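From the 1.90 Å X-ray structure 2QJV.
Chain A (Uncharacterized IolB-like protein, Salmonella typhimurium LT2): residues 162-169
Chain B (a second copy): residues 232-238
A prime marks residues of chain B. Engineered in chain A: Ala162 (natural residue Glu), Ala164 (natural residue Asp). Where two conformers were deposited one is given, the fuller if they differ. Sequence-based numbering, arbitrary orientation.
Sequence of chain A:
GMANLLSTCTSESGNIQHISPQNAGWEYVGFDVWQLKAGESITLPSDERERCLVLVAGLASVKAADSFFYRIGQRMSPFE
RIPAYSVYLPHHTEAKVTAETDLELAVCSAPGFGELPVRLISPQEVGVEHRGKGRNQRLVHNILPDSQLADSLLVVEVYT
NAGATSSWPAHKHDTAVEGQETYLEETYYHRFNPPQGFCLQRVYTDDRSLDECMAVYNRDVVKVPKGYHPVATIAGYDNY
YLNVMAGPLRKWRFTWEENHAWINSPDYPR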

ATOM      1  N   ALA A 162      -3.286 -32.155  -3.488  1.00 38.24           N
ATOM      2  CA  ALA A 162      -4.226 -31.256  -2.804  1.00 37.55           C
ATOM      3  C   ALA A 162      -4.262 -31.556  -1.303  1.00 40.26           C
ATOM      4  O   ALA A 162      -4.495 -32.706  -0.904  1.00 40.90           O
ATOM      5  CB  ALA A 162      -5.628 -31.356  -3.419  1.00 35.86           C
ATOM      6  N   GLY A 163      -4.032 -30.489  -0.528  0.50 41.61           N
ATOM      7  CA  GLY A 163      -3.982 -30.551   0.930  0.50 42.01           C
ATOM      8  C   GLY A 163      -2.571 -30.315   1.460  0.50 41.79           C
ATOM      9  O   GLY A 163      -2.371 -29.424   2.341  0.50 34.08           O
ATOM     10  N   ALA A 164      -1.597 -31.012   0.827  1.00 40.54           N
ATOM     11  CA  ALA A 164      -0.210 -31.033   1.268  1.00 39.40           C
ATOM     12  C   ALA A 164       0.479 -29.671   1.152  1.00 36.42           C
ATOM     13  O   ALA A 164       0.118 -28.792   0.339  1.00 37.09           O
ATOM     14  CB  ALA A 164       0.601 -32.093   0.477  1.00 36.06           C
ATOM     15  N   THR A 165       1.533 -29.539   1.954  1.00 36.74           N
ATOM     16  CA  THR A 165       2.395 -28.356   1.981  1.00 36.44           C
ATOM     17  C   THR A 165       3.767 -28.727   1.386  1.00 35.19           C
ATOM     18  O   THR A 165       4.315 -29.762   1.737  1.00 37.38           O
ATOM     19  CB  THR A 165       2.587 -27.834   3.426  1.00 37.28           C
ATOM     20  OG1 THR A 165       1.365 -27.956   4.155  1.00 37.13           O
ATOM     21  CG2 THR A 165       3.089 -26.370   3.417  1.00 33.89           C
ATOM     22  N   SER A 166       4.289 -27.894   0.482  1.00 35.53           N
ATOM     23  CA  SER A 166       5.605 -28.121  -0.133  1.00 39.02           C
ATOM     24  C   SER A 166       6.482 -26.865   0.034  1.00 37.56           C
ATOM     25  O   SER A 166       6.011 -25.849   0.565  1.00 36.21           O
ATOM     26  CB  SER A 166       5.497 -28.624  -1.601  1.00 37.61           C
ATOM     27  OG  SER A 166       4.842 -27.725  -2.421  1.00 39.06           O
ATOM     28  N   SER A 167       7.766 -26.970  -0.368  1.00 38.96           N
ATOM     29  CA  SER A 167       8.786 -25.960  -0.040  1.00 40.45           C
ATOM     30  C   SER A 167       8.700 -25.718   1.506  1.00 37.45           C
ATOM     31  O   SER A 167       8.843 -24.611   2.019  1.00 36.29           O
ATOM     32  CB  SER A 167       8.641 -24.687  -0.886  1.00 41.29           C
ATOM     33  OG  SER A 167       8.693 -25.046  -2.277  1.00 44.16           O
ATOM     34  N   TRP A 168       8.540 -26.825   2.199  1.00 36.67           N
ATOM     35  CA  TRP A 168       8.215 -26.855   3.595  1.00 37.37           C
ATOM     36  C   TRP A 168       8.797 -28.127   4.187  1.00 38.97           C
ATOM     37  O   TRP A 168       8.688 -29.171   3.577  1.00 41.98           O
ATOM     38  CB  TRP A 168       6.672 -26.807   3.746  1.00 39.79           C
ATOM     39  CG  TRP A 168       6.187 -26.917   5.144  1.00 37.23           C
ATOM     40  CD1 TRP A 168       5.670 -28.029   5.740  1.00 35.99           C
ATOM     41  CD2 TRP A 168       6.175 -25.879   6.134  1.00 36.04           C
ATOM     42  NE1 TRP A 168       5.334 -27.752   7.043  1.00 37.95           N
ATOM     43  CE2 TRP A 168       5.625 -26.441   7.315  1.00 36.33           C
ATOM     44  CE3 TRP A 168       6.552 -24.526   6.134  1.00 33.82           C
ATOM     45  CZ2 TRP A 168       5.474 -25.702   8.502  1.00 39.66           C
ATOM     46  CZ3 TRP A 168       6.410 -23.796   7.298  1.00 35.87           C
ATOM     47  CH2 TRP A 168       5.867 -24.377   8.475  1.00 35.86           C
ATOM     48  N   PRO A 169       9.405 -28.070   5.399  1.00 38.61           N
ATOM     49  CA  PRO A 169       9.601 -26.945   6.314  1.00 39.46           C
ATOM     50  C   PRO A 169      10.304 -25.810   5.594  1.00 36.60           C
ATOM     51  O   PRO A 169      11.123 -26.037   4.696  1.00 38.84           O
ATOM     52  CB  PRO A 169      10.483 -27.511   7.419  1.00 38.50           C
ATOM     53  CG  PRO A 169      10.302 -28.914   7.348  1.00 44.89           C
ATOM     54  CD  PRO A 169      10.014 -29.287   5.937  1.00 39.84           C
TER
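Chain B 232-238: ATIAGYD

Chain B meets chain A with a bend rather than a flat strand. Ala232′ belongs to a strand that begins earlier in the chain, and from Ile234′ to Tyr237′ the chain folds into a type II β turn, pinned by Tyr237′ N to Ile234′ O at 3.0 Å. Gly236′ takes the turn position with phi 98° and psi -18°, where a CB would be jammed against the preceding carbonyl oxygen; that by itself calls for glycine. The stretch of chain A is extended through Thr165 and Ser166, kinks at Ser167, and has a cis peptide bond before Pro169. The CA atoms come nearest at Thr165 and Ala235′, 5.7 Å apart; with Gly163 and Ala232′ paired at 8.0 Å, CA to CA, the two chains advance in the same general sense here.

Ala235′ is the small bump that sits at the mouth of the notch formed by Thr165 and Trp168, both of whose side chains start toward chain B. Its methyl is small, and CB lies 3.5 Å from Thr165 OG1 and 4.0 Å from Trp168 CD1. Both polar groups of its backbone are then engaged. Ala235′ N donates to Thr165 OG1 at 2.9 Å, almost straight at 168°, while Trp168 NE1 donates to Ala235′ O at 3.0 Å, more bent at 139°.

The indole supplies the broad surface. Ile234′ sets CG2 over one face, 3.6 Å from the centroid of the six-membered ring and 3.2 Å from Trp168 CZ2, a tight CH-π contact suited to a branched aliphatic residue. Ile234′ CD1 also lies 4.0 Å from Thr165 CG2. Tyr237′ meets the indole edge to edge, Tyr237′ CE2 to Trp168 CZ2 at 3.7 Å.

Beside Thr165 a gap remains, and water 1 fills it. It donates to Gly163 O (3.0 Å) and Thr233′ O (2.8 Å) and accepts from Thr165 OG1 (2.7 Å), so the threonine hydroxyl serves as donor and acceptor at once.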

ATOM      1  N   ALA B 232      -6.392 -22.428   4.768  1.00 37.69           N
ATOM      2  CA  ALA B 232      -5.456 -23.465   4.339  1.00 34.97           C
ATOM      3  C   ALA B 232      -4.495 -23.725   5.488  1.00 37.79           C
ATOM      4  O   ALA B 232      -3.743 -22.843   5.872  1.00 37.01           O
ATOM      5  CB  ALA B 232      -4.688 -23.054   3.054  1.00 35.29           C
ATOM      6  N   THR B 233      -4.550 -24.925   6.077  1.00 36.21           N
ATOM      7  CA  THR B 233      -3.639 -25.313   7.168  1.00 34.98           C
ATOM      8  C   THR B 233      -2.331 -25.846   6.564  1.00 36.30           C
ATOM      9  O   THR B 233      -2.237 -26.156   5.364  1.00 36.24           O
ATOM     10  CB  THR B 233      -4.262 -26.355   8.109  1.00 35.34           C
ATOM     11  OG1 THR B 233      -4.522 -27.530   7.357  1.00 37.35           O
ATOM     12  CG2 THR B 233      -5.543 -25.808   8.724  1.00 40.55           C
ATOM     13  N   ILE B 234      -1.313 -25.890   7.429  1.00 36.73           N
ATOM     14  CA  ILE B 234       0.073 -26.190   7.102  1.00 39.19           C
ATOM     15  C   ILE B 234       0.493 -27.505   7.742  1.00 37.55           C
ATOM     16  O   ILE B 234       0.206 -27.699   8.914  1.00 38.22           O
ATOM     17  CB  ILE B 234       0.982 -25.005   7.628  1.00 40.68           C
ATOM     18  CG1 ILE B 234       0.647 -23.658   6.932  1.00 44.65           C
ATOM     19  CG2 ILE B 234       2.463 -25.288   7.455  1.00 40.00           C
ATOM     20  CD1 ILE B 234       0.989 -23.646   5.467  1.00 38.47           C
ATOM     21  N   ALA B 235       1.157 -28.379   6.977  1.00 36.56           N
ATOM     22  CA  ALA B 235       1.651 -29.665   7.460  1.00 34.83           C
ATOM     23  C   ALA B 235       2.407 -29.473   8.809  1.00 37.18           C
ATOM     24  O   ALA B 235       3.244 -28.571   8.970  1.00 35.27           O
ATOM     25  CB  ALA B 235       2.521 -30.334   6.398  1.00 36.14           C
ATOM     26  N   GLY B 236       2.012 -30.253   9.800  1.00 35.74           N
ATOM     27  CA  GLY B 236       2.604 -30.206  11.143  1.00 35.98           C
ATOM     28  C   GLY B 236       1.860 -29.398  12.185  1.00 38.18           C
ATOM     29  O   GLY B 236       2.088 -29.591  13.397  1.00 36.52           O
ATOM     30  N   TYR B 237       0.962 -28.516  11.738  1.00 35.49           N
ATOM     31  CA  TYR B 237       0.236 -27.614  12.630  1.00 36.26           C
ATOM     32  C   TYR B 237      -1.284 -27.743  12.544  1.00 36.98           C
ATOM     33  O   TYR B 237      -1.924 -27.209  11.631  1.00 38.57           O
ATOM     34  CB  TYR B 237       0.652 -26.166  12.356  1.00 37.05           C
ATOM     35  CG  TYR B 237       2.100 -25.928  12.695  1.00 39.03           C
ATOM     36  CD1 TYR B 237       2.524 -26.010  14.023  1.00 40.73           C
ATOM     37  CD2 TYR B 237       3.041 -25.624  11.723  1.00 42.19           C
ATOM     38  CE1 TYR B 237       3.849 -25.795  14.371  1.00 36.50           C
ATOM     39  CE2 TYR B 237       4.375 -25.419  12.072  1.00 42.96           C
ATOM     40  CZ  TYR B 237       4.761 -25.504  13.394  1.00 41.03           C
ATOM     41  OH  TYR B 237       6.058 -25.307  13.773  1.00 42.33           O
ATOM     42  N   ASP B 238      -1.859 -28.437  13.531  1.00 36.54           N
ATOM     43  CA  ASP B 238      -3.310 -28.533  13.653  1.00 36.77           C
ATOM     44  C   ASP B 238      -3.875 -27.146  14.011  1.00 37.96           C
ATOM     45  O   ASP B 238      -3.238 -26.358  14.723  1.00 37.20           O
ATOM     46  CB  ASP B 238      -3.734 -29.559  14.707  1.00 37.20           C
ATOM     47  CG  ASP B 238      -3.447 -31.015  14.292  1.00 40.11           C
ATOM     48  OD1 ASP B 238      -3.345 -31.361  13.073  1.00 36.03           O
ATOM     49  OD2 ASP B 238      -3.322 -31.822  15.231  1.00 38.57           O
TER
HETATM   50  O   HOH W   1      -0.906 -26.932   3.045  1.00 23.21           O